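PDB 4CVU: beta-mannosidase from Trichoderma harzianum, which probably hydrolyses terminal beta-linked mannose residues from the non-reducing ends of oligosaccharides, as a fungal enzyme of glycoside hydrolase family 2. Local coordinates for residues 454-459 and 513-518; 447-452 and 465-470. All blocks are in the same frame, centred on the assembly; numbering follows the deposited sequence.

Interaction 1: 454-459 and 513-518; sequences YPDSDD and YENLFI. With NAG (2-acetamido-2-deoxy-beta-D-glucopyranose), chain D; MAN (alpha-D-mannopyranose), chain B; MAN (alpha-D-mannopyranose), chain C.
N515 and D456 make the polar link between the two segments: N515 ND2 donates to D456 OD2 (2.6 Å). OD2 receives it on the syn lone pair but lies 24° out of the amide plane, with the carboxylate and amide planes 58° apart. CG of D456 is anti to its backbone N (chi1 -166°), which places CG on the side of the helix. O4 of a glycan mannose (chain B) adds a weak hydrogen bond to the same OD2 (2.8 Å), so one oxygen serves protein and sugar. One residue earlier in the helix, E514 OE2 accepts from N2 of an attached NAG (2.8 Å) and is also bonded to Y558; the NAG O3 to E514 OE1 distance, 2.5 Å, is very short and its exact geometry doubtful.

Van der Waals contacts add to this. L516 sets CD2 3.9 Å from P455 O and CB 3.8 Å from D456 OD1. The apolar pair is Y454 CD1 with the F517 ring edge at CZ (4.4 Å); the Y454 hydroxyl bonds to Q195.

S457 N-caps helix 458-475 through a weak bond to F460 N. Through 454-456, the loop entering that helix after strand 442-446 packs on helix 506-528, which follows strand 481-485 in the family's (beta/alpha)8 barrel.

Interaction 2: 447-452 and 465-470; sequences FQFSDT and VGEITY. With MAN (alpha-D-mannopyranose), chain E.
I468 lays its CD1 methyl over one face of the F447 ring, a CH-pi contact 3.8 Å from the ring centroid and 17° off the normal. The methyl is offset toward the rim and comes closest to CG (3.6 Å). In I468, CG1 is anti to the carbonyl carbon and the chain then bends at chi2 (-54°), which turns CD1 to the ring, while CG2, on the other branch, meets F447 CZ at 3.7 Å. The two side chains cross at about a right angle, and both branches of I468 lie against the one ring. An alanine in place of F447 would probably open a gap where the ring was, costing I468 CD1 its CH-pi contact and CG2 its contact with CZ.

Q448 is the centre of an inverse gamma turn, closed by F449 N to F447 O (2.7 Å). Beyond the turn, F449 brings its ring edge at CE2 to within 4.4 Å of the same I468 CD1, and F447 CB lies at that ring's edge, in its plane. E467, extended beyond CG, reaches F449 tip to tip: OE2 is 4.1 Å from CE2, with the carboxylate and ring planes 8° apart. Q448 folds back at chi2, and its OE1 bonds to S424.

The E467 carboxylate is buried but well supplied with partners. OE2 forms a salt bridge with R192 and accepts from Y427, and OE1 accepts from N130. R192 NH2 also bonds to Q448 O, tying the loop to the helix. The chemistry is therefore divided: hydrocarbon packing dominates between F447, F449 and I468, with E467 OE2 touching F449 and Q448 at its border. R192 probably neutralises much of the charge there and, with Y427 and N130, probably helps a buried carboxylate to be tolerated beside the F449 ring.

Overall arrangement
Interactions 1 and 2 have centres 10 Å apart and interlock along the chain, since 454-459 lies between 447-452 and 465-470, and 513-518 follows them all. Both involve helix 458-475: interaction 1 through the loop just before its start, interaction 2 along its body. F449 joins them. F517 CE1 stands 3.5 Å from F449 CG in an edge-to-face pair, and Y454 OH is 3.7 Å from F449 CA while bonding to S450 N. L521 of helix 506-528 touches L516, F447 and I468. Interaction 1 lies further out, 26 Å from the chain centre against 17 Å, where attached glycan covers its polar side; in interaction 2 sugar meets only the helix 465-470.

Interaction 1: 454-459 and 513-518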
loop_
_atom_site.group_PDB
_atom_site.type_symbol
_atom_site.label_atom_id
_atom_site.label_comp_id
_atom_site.label_asym_id
_atom_site.label_seq_id
_atom_site.Cartn_x
_atom_site.Cartn_y
_atom_site.Cartn_z
ATOM N N TYR A 454 -7.990 23.857 -31.956
ATOM C CA TYR A 454 -6.755 24.514 -31.578
ATOM C C TYR A 454 -6.643 25.937 -32.153
ATOM O O TYR A 454 -7.358 26.290 -33.123
ATOM C CB TYR A 454 -5.559 23.665 -32.039
ATOM C CG TYR A 454 -5.380 22.422 -31.201
ATOM C CD1 TYR A 454 -6.078 21.268 -31.486
ATOM C CD2 TYR A 454 -4.545 22.435 -30.099
ATOM C CE1 TYR A 454 -5.945 20.149 -30.702
ATOM C CE2 TYR A 454 -4.395 21.329 -29.298
ATOM C CZ TYR A 454 -5.077 20.174 -29.607
ATOM O OH TYR A 454 -4.973 19.072 -28.774
ATOM N N PRO A 455 -5.751 26.743 -31.555
ATOM C CA PRO A 455 -5.457 28.086 -32.103
ATOM C C PRO A 455 -4.825 28.017 -33.485
ATOM O O PRO A 455 -4.261 26.991 -33.873
ATOM C CB PRO A 455 -4.454 28.674 -31.099
ATOM C CG PRO A 455 -4.598 27.861 -29.870
ATOM C CD PRO A 455 -4.952 26.485 -30.344
ATOM N N ASP A 456 -4.943 29.114 -34.222
ATOM C CA ASP A 456 -4.293 29.240 -35.528
ATOM C C ASP A 456 -3.776 30.674 -35.760
ATOM O O ASP A 456 -3.708 31.132 -36.901
ATOM C CB ASP A 456 -5.242 28.834 -36.657
ATOM C CG ASP A 456 -4.525 28.634 -37.977
ATOM O OD1 ASP A 456 -3.377 28.117 -37.966
ATOM O OD2 ASP A 456 -5.101 28.984 -39.041
ATOM N N SER A 457 -3.361 31.333 -34.675
ATOM C CA SER A 457 -2.690 32.622 -34.768
ATOM C C SER A 457 -1.314 32.378 -35.390
ATOM O O SER A 457 -0.885 31.235 -35.529
ATOM C CB SER A 457 -2.547 33.225 -33.382
ATOM O OG SER A 457 -1.706 32.399 -32.581
ATOM N N ASP A 458 -0.633 33.454 -35.777
ATOM C CA ASP A 458 0.664 33.365 -36.458
ATOM C C ASP A 458 1.759 32.803 -35.546
ATOM O O ASP A 458 2.582 32.027 -35.984
ATOM C CB ASP A 458 1.103 34.752 -37.012
ATOM C CG ASP A 458 0.200 35.268 -38.161
ATOM O OD1 ASP A 458 -0.586 34.511 -38.733
ATOM O OD2 ASP A 458 0.272 36.467 -38.515
ATOM N N ASP A 459 1.778 33.200 -34.285
ATOM C CA ASP A 459 2.824 32.715 -33.377
ATOM C C ASP A 459 2.640 31.221 -33.045
ATOM O O ASP A 459 3.618 30.480 -33.016
ATOM C CB ASP A 459 2.866 33.529 -32.070
ATOM C CG ASP A 459 3.629 34.852 -32.229
ATOM O OD1 ASP A 459 4.321 35.053 -33.255
ATOM O OD2 ASP A 459 3.561 35.684 -31.306
ATOM N N TYR A 513 -8.901 24.830 -39.354
ATOM C CA TYR A 513 -8.591 23.413 -39.442
ATOM C C TYR A 513 -7.857 23.111 -40.734
ATOM O O TYR A 513 -6.779 22.521 -40.711
ATOM C CB TYR A 513 -9.849 22.538 -39.303
ATOM C CG TYR A 513 -9.671 21.088 -39.747
ATOM C CD1 TYR A 513 -8.941 20.185 -38.986
ATOM C CD2 TYR A 513 -10.258 20.623 -40.926
ATOM C CE1 TYR A 513 -8.771 18.857 -39.399
ATOM C CE2 TYR A 513 -10.111 19.312 -41.332
ATOM C CZ TYR A 513 -9.366 18.430 -40.560
ATOM O OH TYR A 513 -9.210 17.110 -40.958
ATOM N N GLU A 514 -8.458 23.501 -41.848
ATOM C CA GLU A 514 -7.839 23.319 -43.160
ATOM C C GLU A 514 -6.507 24.047 -43.227
ATOM O O GLU A 514 -5.518 23.501 -43.687
ATOM C CB GLU A 514 -8.754 23.825 -44.272
ATOM C CG GLU A 514 -9.981 22.970 -44.455
ATOM C CD GLU A 514 -10.777 23.358 -45.677
ATOM O OE1 GLU A 514 -10.666 24.539 -46.105
ATOM O OE2 GLU A 514 -11.508 22.481 -46.199
ATOM N N ASN A 515 -6.475 25.276 -42.724
ATOM C CA ASN A 515 -5.277 26.097 -42.826
ATOM C C ASN A 515 -4.132 25.475 -42.029
ATOM O O ASN A 515 -3.003 25.374 -42.536
ATOM C CB ASN A 515 -5.552 27.521 -42.341
ATOM C CG ASN A 515 -4.313 28.395 -42.388
ATOM O OD1 ASN A 515 -3.833 28.730 -43.460
ATOM N ND2 ASN A 515 -3.761 28.700 -41.245
ATOM N N LEU A 516 -4.420 25.023 -40.803
ATOM C CA LEU A 516 -3.346 24.422 -39.976
ATOM C C LEU A 516 -3.021 23.001 -40.427
ATOM O O LEU A 516 -1.863 22.689 -40.770
ATOM C CB LEU A 516 -3.702 24.403 -38.484
ATOM C CG LEU A 516 -2.561 23.952 -37.549
ATOM C CD1 LEU A 516 -1.327 24.779 -37.794
ATOM C CD2 LEU A 516 -2.948 24.011 -36.073
ATOM N N PHE A 517 -4.045 22.142 -40.443
ATOM C CA PHE A 517 -3.818 20.694 -40.617
ATOM C C PHE A 517 -3.659 20.258 -42.085
ATOM O O PHE A 517 -3.210 19.152 -42.361
ATOM C CB PHE A 517 -4.897 19.893 -39.887
ATOM C CG PHE A 517 -4.864 20.082 -38.393
ATOM C CD1 PHE A 517 -3.952 19.364 -37.610
ATOM C CD2 PHE A 517 -5.675 21.008 -37.780
ATOM C CE1 PHE A 517 -3.882 19.548 -36.243
ATOM C CE2 PHE A 517 -5.619 21.192 -36.403
ATOM C CZ PHE A 517 -4.711 20.470 -35.638
ATOM N N ILE A 518 -3.966 21.130 -43.039
ATOM C CA ILE A 518 -3.789 20.740 -44.437
ATOM C C ILE A 518 -2.782 21.671 -45.144
ATOM O O ILE A 518 -1.712 21.234 -45.532
ATOM C CB ILE A 518 -5.136 20.706 -45.178
ATOM C CG1 ILE A 518 -6.102 19.731 -44.495
ATOM C CG2 ILE A 518 -4.938 20.298 -46.631
ATOM C CD1 ILE A 518 -7.496 19.738 -45.103
HETATM C C1 NAG D . -15.438 23.457 -47.913
HETATM C C2 NAG D . -14.160 24.230 -48.142
HETATM C C3 NAG D . -13.805 25.000 -46.887
HETATM C C4 NAG D . -14.957 25.878 -46.415
HETATM C C5 NAG D . -16.158 24.944 -46.270
HETATM C C6 NAG D . -17.412 25.587 -45.705
HETATM C C7 NAG D . -12.443 23.270 -49.591
HETATM C C8 NAG D . -11.291 22.354 -49.740
HETATM N N2 NAG D . -13.033 23.355 -48.403
HETATM O O3 NAG D . -12.604 25.700 -47.077
HETATM O O4 NAG D . -14.614 26.393 -45.143
HETATM O O5 NAG D . -16.455 24.342 -47.511
HETATM O O6 NAG D . -17.514 26.812 -46.356
HETATM O O7 NAG D . -12.825 23.879 -50.565
HETATM C C1 MAN B . -8.478 32.672 -43.730
HETATM C C2 MAN B . -7.006 32.817 -43.340
HETATM C C3 MAN B . -6.551 31.647 -42.506
HETATM C C4 MAN B . -7.508 31.409 -41.340
HETATM C C5 MAN B . -8.900 31.194 -41.899
HETATM C C6 MAN B . -9.883 30.895 -40.771
HETATM O O2 MAN B . -6.814 34.007 -42.607
HETATM O O3 MAN B . -5.259 31.863 -41.988
HETATM O O4 MAN B . -7.057 30.285 -40.585
HETATM O O5 MAN B . -9.301 32.355 -42.621
HETATM O O6 MAN B . -11.142 30.502 -41.290
HETATM C C1 MAN C . -10.700 30.536 -44.897
HETATM C C2 MAN C . -9.735 31.572 -45.480
HETATM C C3 MAN C . -9.303 31.062 -46.846
HETATM C C4 MAN C . -8.702 29.649 -46.722
HETATM C C5 MAN C . -9.646 28.693 -46.002
HETATM C C6 MAN C . -8.998 27.327 -45.766
HETATM O O2 MAN C . -8.524 31.661 -44.733
HETATM O O3 MAN C . -8.298 31.907 -47.332
HETATM O O4 MAN C . -8.405 29.138 -47.988
HETATM O O5 MAN C . -10.033 29.273 -44.763
HETATM O O6 MAN C . -7.939 27.381 -44.839
#

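Interaction 2: 447-452 and 465-470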
loop_
_atom_site.group_PDB
_atom_site.type_symbol
_atom_site.label_atom_id
_atom_site.label_comp_id
_atom_site.label_asym_id
_atom_site.label_seq_id
_atom_site.Cartn_x
_atom_site.Cartn_y
_atom_site.Cartn_z
ATOM N N PHE A 447 0.501 13.605 -35.346
ATOM C CA PHE A 447 0.935 14.868 -34.767
ATOM C C PHE A 447 0.171 15.150 -33.461
ATOM O O PHE A 447 -0.985 14.742 -33.319
ATOM C CB PHE A 447 0.724 16.020 -35.762
ATOM C CG PHE A 447 1.466 15.866 -37.082
ATOM C CD1 PHE A 447 2.652 15.162 -37.182
ATOM C CD2 PHE A 447 0.968 16.484 -38.225
ATOM C CE1 PHE A 447 3.313 15.056 -38.385
ATOM C CE2 PHE A 447 1.632 16.384 -39.440
ATOM C CZ PHE A 447 2.808 15.658 -39.521
ATOM N N GLN A 448 0.781 15.883 -32.511
ATOM C CA GLN A 448 0.202 15.963 -31.158
ATOM C C GLN A 448 -0.996 16.906 -31.026
ATOM O O GLN A 448 -0.932 17.949 -30.409
ATOM C CB GLN A 448 1.308 16.240 -30.123
ATOM C CG GLN A 448 2.478 15.273 -30.224
ATOM C CD GLN A 448 2.052 13.822 -30.201
ATOM O OE1 GLN A 448 1.199 13.437 -29.422
ATOM N NE2 GLN A 448 2.665 13.001 -31.034
ATOM N N PHE A 449 -2.108 16.536 -31.642
ATOM C CA PHE A 449 -3.313 17.315 -31.555
ATOM C C PHE A 449 -4.510 16.355 -31.380
ATOM O O PHE A 449 -4.643 15.395 -32.137
ATOM C CB PHE A 449 -3.501 18.147 -32.826
ATOM C CG PHE A 449 -2.378 19.104 -33.097
ATOM C CD1 PHE A 449 -2.413 20.406 -32.586
ATOM C CD2 PHE A 449 -1.294 18.717 -33.882
ATOM C CE1 PHE A 449 -1.370 21.302 -32.869
ATOM C CE2 PHE A 449 -0.261 19.589 -34.141
ATOM C CZ PHE A 449 -0.300 20.894 -33.627
ATOM N N SER A 450 -5.374 16.615 -30.390
ATOM C CA SER A 450 -6.274 15.560 -29.934
ATOM C C SER A 450 -7.551 15.982 -29.166
ATOM O O SER A 450 -7.479 16.586 -28.102
ATOM C CB SER A 450 -5.431 14.552 -29.116
ATOM O OG SER A 450 -6.202 13.449 -28.681
ATOM N N ASP A 451 -8.708 15.680 -29.758
ATOM C CA ASP A 451 -9.986 15.760 -29.095
ATOM C C ASP A 451 -10.330 17.173 -28.586
ATOM O O ASP A 451 -10.971 17.350 -27.553
ATOM C CB ASP A 451 -10.011 14.753 -27.941
ATOM C CG ASP A 451 -11.419 14.442 -27.468
ATOM O OD1 ASP A 451 -12.397 14.638 -28.242
ATOM O OD2 ASP A 451 -11.553 14.007 -26.293
ATOM N N THR A 452 -9.880 18.164 -29.328
ATOM C CA THR A 452 -10.295 19.537 -29.128
ATOM C C THR A 452 -9.857 20.288 -30.368
ATOM O O THR A 452 -9.158 19.730 -31.230
ATOM C CB THR A 452 -9.678 20.149 -27.857
ATOM O OG1 THR A 452 -10.346 21.385 -27.525
ATOM C CG2 THR A 452 -8.180 20.341 -28.015
ATOM N N VAL A 465 4.962 24.715 -36.591
ATOM C CA VAL A 465 5.817 24.441 -37.750
ATOM C C VAL A 465 7.225 24.051 -37.302
ATOM O O VAL A 465 7.828 23.153 -37.875
ATOM C CB VAL A 465 5.837 25.661 -38.727
ATOM C CG1 VAL A 465 6.998 25.564 -39.691
ATOM C CG2 VAL A 465 4.498 25.770 -39.473
ATOM N N GLY A 466 7.739 24.684 -36.253
ATOM C CA GLY A 466 9.026 24.245 -35.691
ATOM C C GLY A 466 8.916 22.766 -35.307
ATOM O O GLY A 466 9.788 21.958 -35.623
ATOM N N GLU A 467 7.792 22.442 -34.688
ATOM C CA GLU A 467 7.508 21.082 -34.192
ATOM C C GLU A 467 7.322 20.092 -35.313
ATOM O O GLU A 467 7.982 19.058 -35.322
ATOM C CB GLU A 467 6.296 21.124 -33.254
ATOM C CG GLU A 467 5.431 19.892 -33.184
ATOM C CD GLU A 467 4.248 20.116 -32.281
ATOM O OE1 GLU A 467 4.179 21.182 -31.643
ATOM O OE2 GLU A 467 3.375 19.223 -32.208
ATOM N N ILE A 468 6.426 20.377 -36.261
ATOM C CA ILE A 468 6.210 19.435 -37.345
ATOM C C ILE A 468 7.475 19.218 -38.181
ATOM O O ILE A 468 7.766 18.093 -38.551
ATOM C CB ILE A 468 5.059 19.849 -38.280
ATOM C CG1 ILE A 468 3.775 20.082 -37.488
ATOM C CG2 ILE A 468 4.827 18.789 -39.321
ATOM C CD1 ILE A 468 3.367 18.923 -36.617
ATOM N N THR A 469 8.216 20.293 -38.455
ATOM C CA THR A 469 9.430 20.214 -39.269
ATOM C C THR A 469 10.545 19.389 -38.601
ATOM O O THR A 469 11.153 18.513 -39.224
ATOM C CB THR A 469 9.977 21.640 -39.589
ATOM O OG1 THR A 469 8.973 22.413 -40.275
ATOM C CG2 THR A 469 11.213 21.540 -40.452
ATOM N N TYR A 470 10.790 19.650 -37.329
ATOM C CA TYR A 470 11.788 18.883 -36.572
ATOM C C TYR A 470 11.456 17.364 -36.507
ATOM O O TYR A 470 12.270 16.512 -36.830
ATOM C CB TYR A 470 11.903 19.426 -35.152
ATOM C CG TYR A 470 12.795 18.568 -34.274
ATOM C CD1 TYR A 470 14.147 18.451 -34.555
ATOM C CD2 TYR A 470 12.280 17.846 -33.192
ATOM C CE1 TYR A 470 14.976 17.663 -33.780
ATOM C CE2 TYR A 470 13.100 17.054 -32.392
ATOM C CZ TYR A 470 14.445 16.962 -32.686
ATOM O OH TYR A 470 15.283 16.189 -31.920
HETATM C C1 MAN E . 14.288 26.924 -39.032
HETATM C C2 MAN E . 14.721 26.546 -37.625
HETATM C C3 MAN E . 14.224 25.143 -37.291
HETATM C C4 MAN E . 12.719 25.042 -37.478
HETATM C C5 MAN E . 12.322 25.563 -38.862
HETATM C C6 MAN E . 10.815 25.687 -39.040
HETATM O O2 MAN E . 14.154 27.458 -36.723
HETATM O O3 MAN E . 14.595 24.823 -35.982
HETATM O O4 MAN E . 12.351 23.669 -37.388
HETATM O O5 MAN E . 12.880 26.845 -39.137
HETATM O O6 MAN E . 10.518 25.983 -40.404
#